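Local coordinates for enoyl-CoA hydratase/isomerase family protein (Bacillus anthracis, PDB 3KQF) that probably catalyses the reversible addition of water to the double bond of enoyl-CoA thioesters, as enoyl-CoA hydratases of the crotonase family do, at residues G78-E81 / E82-R85; A163-L166 / I167-R171; L37-E40 / L41-L45. One frame throughout, in Å; residues are numbered along the deposited sequence. Where two conformers were deposited one is given.

In the fold
Three short-range contacts illustrate local side-chain pairing at the start, middle and end of helices in one crotonase-type chain. Along the sequence interaction 3 comes first, within helix 35-49 of the beta-alpha-beta unit that links strands 19-24 and 56-61; interaction 1 follows at the start of helix 81-99, and interaction 2 closes helix 160-169. Interactions 1 and 3 have centres 21 Å apart, and their helices touch elsewhere, through Leu-38 and Ile-91 among others. Interaction 2 stands farther off, its centre 26 Å from that of interaction 1 and 29 Å from that of interaction 3. Interactions 1 and 2 both face the second subunit, whereas no other chain of the assembly touches interaction 3, which packs against its own sheet and helix 81-99.

Interaction 1. Residues G78-E81 / E82-R85; sequences GMNE and EQVR
At the edge of the Arg-85 guanidinium, near its plane, lies a carboxylate oxygen of Glu-81, one helical turn earlier. The two side chains run alongside each other and point the same way, but their flat ends are turned 54° apart, and a single oxygen does the work: Glu-81 OE1 offers its anti lone pair to Arg-85 NH2 at 2.5 Å, a short salt bridge, while the bond from NH1 to the same oxygen is weak. Glu-81 reaches this point because its chain is extended throughout, with CG opposite the backbone N. The pair also belongs to a subunit interface, for Arg-85 NE forms a salt bridge with Glu-239 of the second subunit and Glu-81 OE1 has a weak bond from His-243 of that subunit.

The amides of Asn-80 and Gln-83 meet differently, their planes 75° apart and their side chains crossing at about a right angle. Asn-80 OD1 accepts from Gln-83 N at 2.9 Å, with the donor almost in line with the side-chain C=O. In return Gln-83 OE1 takes the N-H of Asn-80 at 3.2 Å, this donor tilted out of the amide plane. CG of Asn-80 sits between its own backbone N and carbonyl carbon (chi1 64°), which turns OD1 back over the first turn. Next to this exchange, Met-79, a selenomethionine, rests CB against Gln-83 CB at 3.7 Å and against Val-84 CG2 at 3.9 Å. Backbone bonds from Val-84 N to Asn-80 O and from Arg-85 N to Glu-81 O start the regular helical pattern. The reciprocal bonds satisfy one N-H at each end of the turn and form a capping box, with Asn-80 as the N-cap of helix 81-99.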
loop_
_atom_site.group_PDB
_atom_site.type_symbol
_atom_site.label_atom_id
_atom_site.label_comp_id
_atom_site.label_asym_id
_atom_site.label_seq_id
_atom_site.Cartn_x
_atom_site.Cartn_y
_atom_site.Cartn_z
ATOM N N GLY A 78 18.396 32.741 6.433
ATOM C CA GLY A 78 18.852 33.498 7.594
ATOM C C GLY A 78 17.970 33.456 8.831
ATOM O O GLY A 78 18.300 34.075 9.832
HETATM N N MSE A 79 16.850 32.735 8.780
HETATM C CA MSE A 79 15.973 32.648 9.947
HETATM C C MSE A 79 16.728 32.040 11.118
HETATM O O MSE A 79 17.528 31.111 10.941
HETATM C CB MSE A 79 14.744 31.781 9.667
HETATM C CG MSE A 79 13.583 32.454 8.987
HETATM SE SE MSE A 79 12.063 31.203 8.932
HETATM C CE MSE A 79 10.690 32.468 8.389
ATOM N N ASN A 80 16.492 32.564 12.314
ATOM C CA ASN A 80 17.123 31.986 13.488
ATOM C C ASN A 80 16.336 30.732 13.889
ATOM O O ASN A 80 15.259 30.431 13.339
ATOM C CB ASN A 80 17.272 33.005 14.631
ATOM C CG ASN A 80 15.948 33.486 15.174
ATOM O OD1 ASN A 80 14.929 32.812 15.055
ATOM N ND2 ASN A 80 15.966 34.654 15.815
ATOM N N GLU A 81 16.896 29.987 14.822
ATOM C CA GLU A 81 16.331 28.734 15.288
ATOM C C GLU A 81 14.838 28.780 15.638
ATOM O O GLU A 81 14.055 27.913 15.215
ATOM C CB GLU A 81 17.150 28.318 16.510
ATOM C CG GLU A 81 16.793 27.045 17.133
ATOM C CD GLU A 81 17.595 26.814 18.413
ATOM O OE1 GLU A 81 17.460 25.735 19.002
ATOM O OE2 GLU A 81 18.362 27.713 18.820
ATOM N N GLU A 82 14.440 29.794 16.394
ATOM C CA GLU A 82 13.049 29.936 16.817
ATOM C C GLU A 82 12.181 30.212 15.602
ATOM O O GLU A 82 11.077 29.683 15.484
ATOM C CB GLU A 82 12.891 31.056 17.844
ATOM C CG GLU A 82 13.664 30.823 19.151
ATOM C CD GLU A 82 15.177 31.015 19.030
ATOM O OE1 GLU A 82 15.625 31.857 18.220
ATOM O OE2 GLU A 82 15.927 30.348 19.789
ATOM N N GLN A 83 12.690 31.021 14.684
ATOM C CA GLN A 83 11.949 31.312 13.461
ATOM C C GLN A 83 11.720 30.060 12.605
ATOM O O GLN A 83 10.617 29.850 12.076
ATOM C CB GLN A 83 12.636 32.403 12.643
ATOM C CG GLN A 83 12.420 33.816 13.151
ATOM C CD GLN A 83 13.061 34.812 12.215
ATOM O OE1 GLN A 83 14.272 34.920 12.161
ATOM N NE2 GLN A 83 12.244 35.495 11.421
ATOM N N VAL A 84 12.751 29.239 12.451
ATOM C CA VAL A 84 12.625 28.006 11.672
ATOM C C VAL A 84 11.527 27.092 12.265
ATOM O O VAL A 84 10.659 26.620 11.551
ATOM C CB VAL A 84 13.957 27.243 11.607
ATOM C CG1 VAL A 84 13.772 25.891 10.900
ATOM C CG2 VAL A 84 15.020 28.092 10.899
ATOM N N ARG A 85 11.570 26.861 13.573
ATOM C CA ARG A 85 10.566 26.018 14.226
ATOM C C ARG A 85 9.146 26.541 14.039
ATOM O O ARG A 85 8.225 25.761 13.823
ATOM C CB ARG A 85 10.859 25.849 15.716
ATOM C CG ARG A 85 12.130 25.119 15.990
ATOM C CD ARG A 85 12.217 24.700 17.443
ATOM N NE ARG A 85 13.503 24.086 17.708
ATOM C CZ ARG A 85 14.524 24.692 18.292
ATOM N NH1 ARG A 85 14.413 25.943 18.736
ATOM N NH2 ARG A 85 15.653 24.020 18.472
#

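Interaction 2. Residues A163-L166 / I167-R171; sequences AKEL and IYTGR
Glu-165 and Arg-171 face each other with their flat groups nearly coplanar, the carboxylate and guanidinium planes only 17° apart although the two chains cross at a slant. The grip is side-on and two-pronged: Arg-171 NH2 meets Glu-165 OE1 at 2.7 Å, and Arg-171 NE meets Glu-165 OE2 at 2.8 Å. Both oxygens use their syn lone pairs and both bonds are nearly straight, so the pairing fixes the rotation of each group. Glu-165 bends to get there, with chi1 70° and chi2 88° folding its acid back toward the helix end. Leu-166 CD2 comes obliquely to the guanidinium, 3.7 Å from Arg-171 NE. Further partners hold the ion pair in the same chain: Arg-162 makes a salt bridge to Glu-165 OE1, and Tyr-181 bonds Arg-171 NH2.

Between Glu-165 and Arg-171 along the chain, helix 160-169 ends. Gly-170 leaves the helical conformation with positive phi, and its N bonds Leu-166 O, while Thr-169 OG1 donates to Glu-165 O at 2.7 Å and accepts from Arg-171 N at 3.2 Å, the latter an ST turn. Glu-165 O therefore receives both the hydroxyl and the N-H of Thr-169. A water lies within hydrogen-bonding reach of Leu-166 O and Arg-171 O and can link the exit to the last turn.

Lys-164 and Tyr-168 lie side by side and point the same way. Lys-164 CB makes an off-centre CH-pi contact, 4.2 Å from the centroid of the Tyr-168 ring, and Lys-164 O sits over one face of that ring, displaced toward its rim. The lysine stays extended past the phenol, with CE 3.4 Å from Tyr-168 OH. Both polar ends look to the second subunit, where Asp-125 takes the hydroxyl and the amine and Ser-220 also bonds Lys-164 NZ.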
loop_
_atom_site.group_PDB
_atom_site.type_symbol
_atom_site.label_atom_id
_atom_site.label_comp_id
_atom_site.label_asym_id
_atom_site.label_seq_id
_atom_site.Cartn_x
_atom_site.Cartn_y
_atom_site.Cartn_z
ATOM N N ALA A 163 8.445 5.475 -1.712
ATOM C CA ALA A 163 8.578 6.692 -0.914
ATOM C C ALA A 163 10.033 6.929 -0.523
ATOM O O ALA A 163 10.491 8.061 -0.516
ATOM C CB ALA A 163 7.709 6.613 0.343
ATOM N N LYS A 164 10.738 5.857 -0.161
ATOM C CA LYS A 164 12.133 5.963 0.246
ATOM C C LYS A 164 13.028 6.394 -0.910
ATOM O O LYS A 164 13.850 7.294 -0.753
ATOM C CB LYS A 164 12.632 4.645 0.849
ATOM C CG LYS A 164 12.191 4.439 2.281
ATOM C CD LYS A 164 12.651 3.099 2.830
ATOM C CE LYS A 164 12.487 3.087 4.365
ATOM N NZ LYS A 164 13.044 1.860 4.987
ATOM N N GLU A 165 12.880 5.779 -2.076
ATOM C CA GLU A 165 13.765 6.168 -3.195
ATOM C C GLU A 165 13.511 7.643 -3.559
ATOM O O GLU A 165 14.430 8.376 -3.829
ATOM C CB GLU A 165 13.665 5.230 -4.408
ATOM C CG GLU A 165 12.405 5.234 -5.236
ATOM C CD GLU A 165 12.393 6.251 -6.374
ATOM O OE1 GLU A 165 11.473 6.165 -7.212
ATOM O OE2 GLU A 165 13.310 7.094 -6.477
ATOM N N LEU A 166 12.260 8.066 -3.540
ATOM C CA LEU A 166 11.925 9.462 -3.865
ATOM C C LEU A 166 12.466 10.460 -2.853
ATOM O O LEU A 166 13.046 11.504 -3.233
ATOM C CB LEU A 166 10.422 9.628 -3.987
ATOM C CG LEU A 166 9.860 8.956 -5.252
ATOM C CD1 LEU A 166 8.357 8.998 -5.204
ATOM C CD2 LEU A 166 10.350 9.580 -6.535
ATOM N N ILE A 167 12.275 10.157 -1.574
ATOM C CA ILE A 167 12.779 11.042 -0.513
ATOM C C ILE A 167 14.317 11.032 -0.425
ATOM O O ILE A 167 14.932 12.084 -0.260
ATOM C CB ILE A 167 12.083 10.761 0.855
ATOM C CG1 ILE A 167 10.622 11.207 0.761
ATOM C CG2 ILE A 167 12.763 11.558 1.969
ATOM C CD1 ILE A 167 9.712 10.654 1.894
ATOM N N TYR A 168 14.952 9.866 -0.538
ATOM C CA TYR A 168 16.405 9.836 -0.419
ATOM C C TYR A 168 17.098 10.513 -1.584
ATOM O O TYR A 168 18.093 11.192 -1.384
ATOM C CB TYR A 168 16.993 8.429 -0.246
ATOM C CG TYR A 168 16.448 7.593 0.881
ATOM C CD1 TYR A 168 15.930 8.164 2.040
ATOM C CD2 TYR A 168 16.580 6.202 0.832
ATOM C CE1 TYR A 168 15.482 7.361 3.076
ATOM C CE2 TYR A 168 16.153 5.414 1.826
ATOM C CZ TYR A 168 15.583 5.975 2.950
ATOM O OH TYR A 168 15.162 5.143 3.958
ATOM N N THR A 169 16.561 10.346 -2.795
ATOM C CA THR A 169 17.183 10.951 -3.958
ATOM C C THR A 169 16.774 12.404 -4.109
ATOM O O THR A 169 17.537 13.200 -4.653
ATOM C CB THR A 169 16.796 10.244 -5.267
ATOM O OG1 THR A 169 15.389 10.315 -5.439
ATOM C CG2 THR A 169 17.267 8.770 -5.262
ATOM N N GLY A 170 15.561 12.728 -3.652
ATOM C CA GLY A 170 14.988 14.076 -3.801
ATOM C C GLY A 170 14.720 14.397 -5.261
ATOM O O GLY A 170 14.666 15.562 -5.646
ATOM N N ARG A 171 14.541 13.360 -6.074
ATOM C CA ARG A 171 14.363 13.545 -7.513
ATOM C C ARG A 171 12.978 14.019 -7.920
ATOM O O ARG A 171 11.989 13.763 -7.226
ATOM C CB ARG A 171 14.733 12.270 -8.270
ATOM C CG ARG A 171 13.707 11.131 -8.175
ATOM C CD ARG A 171 14.256 9.821 -8.706
ATOM N NE ARG A 171 13.253 8.761 -8.685
ATOM C CZ ARG A 171 12.460 8.445 -9.711
ATOM N NH1 ARG A 171 12.574 9.065 -10.883
ATOM N NH2 ARG A 171 11.549 7.486 -9.571
HETATM O O HOH W 1 11.184 13.156 -4.638
#

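Interaction 3. Residues L37-E40 / L41-L45; sequences LLEE and LQNIL
A bend at chi2 of 67°, after a first torsion of 172° that sets CG opposite the backbone N, swings the carboxylate of Glu-39 along the helix toward Asn-43. Asn-43 takes the other common choice, with CG opposite its carbonyl carbon, and so leans back over the preceding turn. The two flat groups end up almost perpendicular, 89° apart, and Asn-43 ND2 reaches Glu-39 OE2 at 3.4 Å in a hydrogen bond that is weak. The stronger link is in the backbone, where Asn-43 N donates to Glu-39 O at 3.1 Å.

On the buried side Leu-37 and Leu-41 come loosely together, CD2 of Leu-37 4.4 Å from CD2 of Leu-41, and both lean on strand 19-24 of the large sheet. Gln-42 lays its CG 3.2 Å from Leu-38 O, and its extended chain carries NE2 on to Thr-94 of helix 81-99. Glu-40 points elsewhere, its two carboxylate oxygens accepting from the backbone N-H groups of Gln-8 and Asn-9.

Helix 35-49, the crossover of a beta-alpha-beta unit, is thus amphipathic: leucines face the sheet and the neighbouring helix, and the weak Glu-39 to Asn-43 pair lies on the exposed side, where it probably adds little to the i to i+4 backbone bonds that carry the turn.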
loop_
_atom_site.group_PDB
_atom_site.type_symbol
_atom_site.label_atom_id
_atom_site.label_comp_id
_atom_site.label_asym_id
_atom_site.label_seq_id
_atom_site.Cartn_x
_atom_site.Cartn_y
_atom_site.Cartn_z
ATOM N N LEU A 37 0.986 33.861 3.320
ATOM C CA LEU A 37 0.063 32.990 2.582
ATOM C C LEU A 37 -0.514 31.919 3.502
ATOM O O LEU A 37 -1.718 31.654 3.471
ATOM C CB LEU A 37 0.747 32.352 1.370
ATOM C CG LEU A 37 -0.050 31.313 0.551
ATOM C CD1 LEU A 37 0.475 31.214 -0.882
ATOM C CD2 LEU A 37 -0.028 29.926 1.215
ATOM N N LEU A 38 0.327 31.334 4.353
ATOM C CA LEU A 38 -0.139 30.289 5.277
ATOM C C LEU A 38 -1.209 30.833 6.231
ATOM O O LEU A 38 -2.191 30.143 6.511
ATOM C CB LEU A 38 1.038 29.655 6.030
ATOM C CG LEU A 38 2.021 28.870 5.150
ATOM C CD1 LEU A 38 3.246 28.507 5.966
ATOM C CD2 LEU A 38 1.403 27.619 4.522
ATOM N N GLU A 39 -1.028 32.072 6.699
ATOM C CA GLU A 39 -2.012 32.754 7.565
ATOM C C GLU A 39 -3.383 32.855 6.880
ATOM O O GLU A 39 -4.408 32.513 7.475
ATOM C CB GLU A 39 -1.516 34.163 7.924
ATOM C CG GLU A 39 -2.523 35.058 8.665
ATOM C CD GLU A 39 -2.859 34.569 10.058
ATOM O OE1 GLU A 39 -2.142 33.684 10.582
ATOM O OE2 GLU A 39 -3.836 35.093 10.640
ATOM N N GLU A 40 -3.392 33.334 5.636
ATOM C CA GLU A 40 -4.637 33.462 4.862
ATOM C C GLU A 40 -5.305 32.116 4.592
ATOM O O GLU A 40 -6.544 31.996 4.655
ATOM C CB GLU A 40 -4.391 34.188 3.531
ATOM C CG GLU A 40 -4.073 35.647 3.688
ATOM C CD GLU A 40 -3.875 36.374 2.372
ATOM O OE1 GLU A 40 -3.840 35.721 1.314
ATOM O OE2 GLU A 40 -3.775 37.624 2.398
ATOM N N LEU A 41 -4.492 31.114 4.272
ATOM C CA LEU A 41 -4.997 29.792 3.995
ATOM C C LEU A 41 -5.630 29.193 5.255
ATOM O O LEU A 41 -6.718 28.644 5.192
ATOM C CB LEU A 41 -3.891 28.903 3.409
ATOM C CG LEU A 41 -4.288 27.531 2.880
ATOM C CD1 LEU A 41 -5.468 27.595 1.895
ATOM C CD2 LEU A 41 -3.057 26.891 2.218
ATOM N N GLN A 42 -4.974 29.330 6.407
ATOM C CA GLN A 42 -5.541 28.828 7.657
ATOM C C GLN A 42 -6.883 29.498 7.981
ATOM O O GLN A 42 -7.795 28.848 8.462
ATOM C CB GLN A 42 -4.572 29.018 8.827
ATOM C CG GLN A 42 -3.299 28.160 8.759
ATOM C CD GLN A 42 -2.413 28.318 9.991
ATOM O OE1 GLN A 42 -2.709 29.107 10.879
ATOM N NE2 GLN A 42 -1.314 27.563 10.041
ATOM N N ASN A 43 -6.986 30.805 7.743
ATOM C CA ASN A 43 -8.228 31.530 8.020
ATOM C C ASN A 43 -9.376 31.025 7.135
ATOM O O ASN A 43 -10.487 30.835 7.618
ATOM C CB ASN A 43 -8.029 33.043 7.853
ATOM C CG ASN A 43 -7.032 33.623 8.858
ATOM O OD1 ASN A 43 -6.688 32.987 9.851
ATOM N ND2 ASN A 43 -6.581 34.849 8.606
ATOM N N ILE A 44 -9.113 30.809 5.846
ATOM C CA ILE A 44 -10.159 30.317 4.940
ATOM C C ILE A 44 -10.505 28.860 5.275
ATOM O O ILE A 44 -11.665 28.471 5.199
ATOM C CB ILE A 44 -9.790 30.460 3.447
ATOM C CG1 ILE A 44 -10.954 29.987 2.565
ATOM C CG2 ILE A 44 -8.552 29.669 3.115
ATOM C CD1 ILE A 44 -12.238 30.746 2.768
ATOM N N LEU A 45 -9.503 28.063 5.649
ATOM C CA LEU A 45 -9.764 26.664 6.047
ATOM C C LEU A 45 -10.712 26.623 7.275
ATOM O O LEU A 45 -11.598 25.771 7.350
ATOM C CB LEU A 45 -8.454 25.928 6.309
ATOM C CG LEU A 45 -7.633 25.637 5.037
ATOM C CD1 LEU A 45 -6.251 25.090 5.366
ATOM C CD2 LEU A 45 -8.377 24.678 4.100
#